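Amidohydrolase 3 domain-containing protein (Pyrococcus horikoshii, PDB 3IGH) is an uncharacterised member of the amidohydrolase family that probably hydrolyses carbon-nitrogen bonds other than peptide bonds, with the help of bound metal. Local coordinates at residues A[341-344]-A[345-349]; A[380-383]-A[384-387]. All coordinates share one frame; numbering follows the deposited sequence.

Contact 1. Residues A[341-344]-A[345-349]; sequences SLVR and DDQLE. With SO4 (sulfate ion), chain G.
Arg344 and Asp346 meet in a side-on salt bridge at the start of helix 345-354, where the loop after strand 336-337 runs into a helix of the TIM-barrel-type amidohydrolase domain. NE of Arg344 reaches OD2 of Asp346 at 3.1 Å, almost in the guanidinium plane and fairly straight at 161°, while NH1 of Arg344 approaches OD1 of Asp346 at 2.9 Å. Because NE also donates to OD1, that oxygen accepts from two nitrogens, and both carboxylate oxygens offer their syn lone pairs. Asp346 can turn back toward the preceding loop because its CG sits between the backbone N and the carbonyl carbon (chi1 57°). The amide of Gln347 does double duty. Its OE1 accepts from the backbone N of Arg344 at 2.9 Å, nearly straight and on an in-plane lone pair, while the amide lies stacked over one guanidinium face, CD 3.6 Å above its centre and the two planes 19° apart. Outside the segments, NE2 of Gln347 donates to the backbone O of Asp318, and NH2 of Arg344 makes salt bridges to Asp318 and Asp322 of helix 318-331. Replacing Arg344 by an alanine would probably leave Asp346, Asp318 and Asp322 without their positive mate and uncover the face of the Gln347 amide. The first turn also holds a sulfate, probably from the crystallisation liquor: the backbone N of Asp345 donates to its O1 at 2.9 Å, and Asp346 N gives a weak bond to O3. Apart from these polar groups, Val343 packs against the helix and, with Leu348, also touches Leu389 of helix 386-392. Across the turn, CG1 of Val343 rests 3.9 Å from CB of Gln347 and 4.0 Å from CD2 of Leu348.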
# COMPACT_ATOMS: atom_id res chain seq x y z
N SER A 341 -31.80 3.04 -6.77
CA SER A 341 -32.81 4.10 -6.82
C SER A 341 -34.24 3.58 -6.93
O SER A 341 -35.17 4.19 -6.40
CB SER A 341 -32.51 5.04 -7.99
OG SER A 341 -31.17 5.52 -7.91
N LEU A 342 -34.40 2.44 -7.60
CA LEU A 342 -35.68 1.79 -7.80
C LEU A 342 -35.56 0.33 -7.39
O LEU A 342 -34.87 -0.45 -8.05
CB LEU A 342 -36.07 1.85 -9.28
CG LEU A 342 -36.87 3.00 -9.86
CD1 LEU A 342 -37.34 2.60 -11.23
CD2 LEU A 342 -38.07 3.29 -9.00
N VAL A 343 -36.19 -0.02 -6.27
CA VAL A 343 -36.16 -1.38 -5.74
C VAL A 343 -37.60 -1.88 -5.56
O VAL A 343 -38.37 -1.26 -4.82
CB VAL A 343 -35.43 -1.44 -4.37
CG1 VAL A 343 -35.46 -2.86 -3.79
CG2 VAL A 343 -33.99 -0.94 -4.50
N ARG A 344 -37.95 -2.98 -6.22
CA ARG A 344 -39.30 -3.57 -6.11
C ARG A 344 -39.45 -4.31 -4.78
O ARG A 344 -38.45 -4.70 -4.19
CB ARG A 344 -39.54 -4.56 -7.25
CG ARG A 344 -39.29 -4.03 -8.65
CD ARG A 344 -39.74 -5.04 -9.72
NE ARG A 344 -39.07 -6.33 -9.55
CZ ARG A 344 -38.00 -6.72 -10.24
NH1 ARG A 344 -37.47 -7.90 -9.99
NH2 ARG A 344 -37.45 -5.94 -11.17
N ASP A 345 -40.69 -4.54 -4.34
CA ASP A 345 -40.95 -5.29 -3.09
C ASP A 345 -40.29 -6.68 -3.10
O ASP A 345 -39.78 -7.12 -2.07
CB ASP A 345 -42.46 -5.45 -2.81
CG ASP A 345 -43.16 -4.12 -2.51
OD1 ASP A 345 -44.36 -4.17 -2.15
OD2 ASP A 345 -42.54 -3.04 -2.62
N ASP A 346 -40.30 -7.34 -4.26
CA ASP A 346 -39.69 -8.67 -4.41
C ASP A 346 -38.15 -8.66 -4.32
O ASP A 346 -37.54 -9.66 -3.93
CB ASP A 346 -40.16 -9.34 -5.71
CG ASP A 346 -39.87 -8.51 -6.95
OD1 ASP A 346 -38.72 -8.54 -7.44
OD2 ASP A 346 -40.80 -7.86 -7.46
N GLN A 347 -37.55 -7.53 -4.68
CA GLN A 347 -36.10 -7.39 -4.66
C GLN A 347 -35.53 -7.17 -3.25
O GLN A 347 -34.34 -7.38 -3.03
CB GLN A 347 -35.66 -6.26 -5.59
CG GLN A 347 -35.79 -6.61 -7.06
CD GLN A 347 -35.47 -5.45 -7.95
OE1 GLN A 347 -35.91 -4.33 -7.70
NE2 GLN A 347 -34.70 -5.70 -9.00
N LEU A 348 -36.39 -6.73 -2.33
CA LEU A 348 -36.00 -6.50 -0.94
C LEU A 348 -35.50 -7.78 -0.26
O LEU A 348 -34.48 -7.75 0.42
CB LEU A 348 -37.16 -5.91 -0.14
CG LEU A 348 -37.57 -4.45 -0.40
CD1 LEU A 348 -38.89 -4.13 0.28
CD2 LEU A 348 -36.49 -3.48 0.07
N GLU A 349 -36.20 -8.89 -0.48
CA GLU A 349 -35.80 -10.17 0.10
C GLU A 349 -34.53 -10.71 -0.56
O GLU A 349 -33.70 -11.35 0.10
CB GLU A 349 -36.94 -11.19 0.02
CG GLU A 349 -36.79 -12.42 0.93
CD GLU A 349 -36.85 -12.08 2.43
OE1 GLU A 349 -36.25 -12.84 3.22
OE2 GLU A 349 -37.50 -11.08 2.82
S SO4 G . -43.78 -5.11 -6.33
O1 SO4 G . -43.19 -3.91 -5.75
O2 SO4 G . -43.86 -4.96 -7.78
O3 SO4 G . -42.95 -6.28 -6.04
O4 SO4 G . -45.12 -5.30 -5.77

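Contact 2. Residues A[380-383]-A[384-387]. With SO4 (sulfate ion), chain G.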
# COMPACT_ATOMS: atom_id res chain seq x y z
N VAL A 380 -43.82 4.57 -7.79
CA VAL A 380 -43.43 5.52 -6.75
C VAL A 380 -42.93 4.87 -5.44
O VAL A 380 -41.96 5.33 -4.85
CB VAL A 380 -44.57 6.54 -6.50
CG1 VAL A 380 -44.66 6.99 -5.05
CG2 VAL A 380 -44.40 7.70 -7.42
N LYS A 381 -43.57 3.77 -5.02
CA LYS A 381 -43.19 3.08 -3.78
C LYS A 381 -41.79 2.44 -3.85
O LYS A 381 -41.20 2.12 -2.81
CB LYS A 381 -44.24 2.02 -3.40
CG LYS A 381 -44.46 0.93 -4.45
CD LYS A 381 -45.43 -0.13 -3.94
CE LYS A 381 -46.16 -0.84 -5.08
NZ LYS A 381 -45.35 -1.92 -5.71
N TRP A 382 -41.27 2.28 -5.06
CA TRP A 382 -39.94 1.70 -5.27
C TRP A 382 -38.83 2.74 -5.16
O TRP A 382 -37.65 2.38 -5.11
CB TRP A 382 -39.82 1.08 -6.66
CG TRP A 382 -40.81 0.01 -7.03
CD1 TRP A 382 -41.70 -0.64 -6.21
CD2 TRP A 382 -40.96 -0.58 -8.32
NE1 TRP A 382 -42.42 -1.56 -6.93
CE2 TRP A 382 -41.98 -1.55 -8.23
CE3 TRP A 382 -40.33 -0.36 -9.56
CZ2 TRP A 382 -42.39 -2.31 -9.33
CZ3 TRP A 382 -40.73 -1.12 -10.65
CH2 TRP A 382 -41.76 -2.08 -10.53
N VAL A 383 -39.20 4.02 -5.13
CA VAL A 383 -38.25 5.13 -5.29
C VAL A 383 -37.56 5.50 -3.97
O VAL A 383 -38.23 5.84 -2.99
CB VAL A 383 -38.95 6.39 -5.89
CG1 VAL A 383 -38.00 7.57 -5.94
CG2 VAL A 383 -39.47 6.10 -7.28
N TYR A 384 -36.22 5.44 -3.97
CA TYR A 384 -35.38 5.87 -2.83
C TYR A 384 -35.95 5.43 -1.49
O TYR A 384 -36.16 6.24 -0.58
CB TYR A 384 -35.16 7.39 -2.86
CG TYR A 384 -34.44 7.88 -4.11
CD1 TYR A 384 -33.24 7.30 -4.53
CD2 TYR A 384 -34.95 8.95 -4.84
CE1 TYR A 384 -32.59 7.78 -5.68
CE2 TYR A 384 -34.32 9.41 -5.97
CZ TYR A 384 -33.15 8.82 -6.39
OH TYR A 384 -32.54 9.31 -7.52
N ARG A 385 -36.24 4.14 -1.39
CA ARG A 385 -36.99 3.61 -0.25
C ARG A 385 -36.09 3.27 0.93
O ARG A 385 -35.97 2.11 1.34
CB ARG A 385 -37.91 2.44 -0.68
CG ARG A 385 -37.23 1.25 -1.35
CD ARG A 385 -38.22 0.32 -2.04
NE ARG A 385 -39.29 -0.17 -1.17
CZ ARG A 385 -40.20 -1.08 -1.52
NH1 ARG A 385 -40.19 -1.62 -2.73
NH2 ARG A 385 -41.14 -1.44 -0.65
N PHE A 386 -35.49 4.31 1.50
CA PHE A 386 -34.37 4.15 2.44
C PHE A 386 -34.72 3.43 3.73
O PHE A 386 -33.91 2.66 4.25
CB PHE A 386 -33.72 5.50 2.76
CG PHE A 386 -33.25 6.27 1.55
CD1 PHE A 386 -33.38 7.65 1.52
CD2 PHE A 386 -32.69 5.61 0.45
CE1 PHE A 386 -32.95 8.38 0.42
CE2 PHE A 386 -32.27 6.34 -0.66
CZ PHE A 386 -32.39 7.72 -0.67
N LYS A 387 -35.92 3.69 4.25
CA LYS A 387 -36.39 3.01 5.45
C LYS A 387 -36.54 1.50 5.21
O LYS A 387 -36.05 0.71 6.02
CB LYS A 387 -37.69 3.63 5.98
CG LYS A 387 -38.07 3.12 7.38
CD LYS A 387 -39.30 3.81 7.96
CE LYS A 387 -39.43 3.55 9.46
NZ LYS A 387 -40.61 4.23 10.05
S SO4 G . -43.78 -5.11 -6.33
O1 SO4 G . -43.19 -3.91 -5.75
O2 SO4 G . -43.86 -4.96 -7.78
O3 SO4 G . -42.95 -6.28 -6.04
O4 SO4 G . -45.12 -5.30 -5.77
O HOH W 1 -35.14 2.55 -3.66
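The backbone bends from a helix-like turn at 380-382 through Tyr384, with positive phi, into an inverse gamma turn centred on Arg385, which is also the N-cap residue of helix 386-392. A water spans this bend, lying 2.9 Å from O of Trp382 and accepting from N of Arg385. In the amidohydrolase domain the segment thus forms the entry to a helix, and the side chain of Arg385 folds back beside the turn before it. Placing CG between the backbone N and the carbonyl carbon (chi1 57°) sends the chain that way, and a bend at chi3 lays the guanidinium against O of Lys381, which stands 3.4 Å above its plane, toward the rim. Arg385 runs alongside Trp382 and points the same way, the guanidinium and indole planes being 8° apart; NH1 of Arg385 lies 3.9 Å from CD1 of Trp382. The guanidinium has two carboxylate partners outside the segments: Asp345 at NH1 and, within helix 386-392, Asp388 at NE. Trp382 uses its pyrrole N-H on the sulfate, NE1 donating to O1 at 2.7 Å from near the ring plane, though the bond is bent at 135°. Lys381 brings its ammonium to the same anion, with NZ 2.9 Å from O1 and a weak bond to O4. Val383 and Tyr384 add an apolar contact. Val383, which also touches Ile371 and Val375 of helix 371-375, presses against the ring of Tyr384, whose hydroxyl bonds to Asp368. The methyl CG1 of Val383, anti to its own backbone N, comes 3.5 Å from CD2 of Tyr384.

Contacts 1 and 2 illustrate how two helix entries well separated in sequence can be brought together round one anion. Their centres lie about 9 Å apart. NH1 of Arg385 ties them, reaching OD2 of Asp345 at 2.7 Å and probably O of Val343 at 2.8 Å, while Leu342 packs on Val383 and backbone bonds pair Val343 with Trp382 and Ser341 with Tyr384. The sulfate is held by backbone N-H groups of 345-349 and by side chains of 380-383. Contact 1 is partly buried and carried by charge and amide stacking; contact 2 is more buried, has no direct hydrogen bond between its segments, and relies on a water bridge, apolar packing and the Arg385 guanidinium laid beside Trp382.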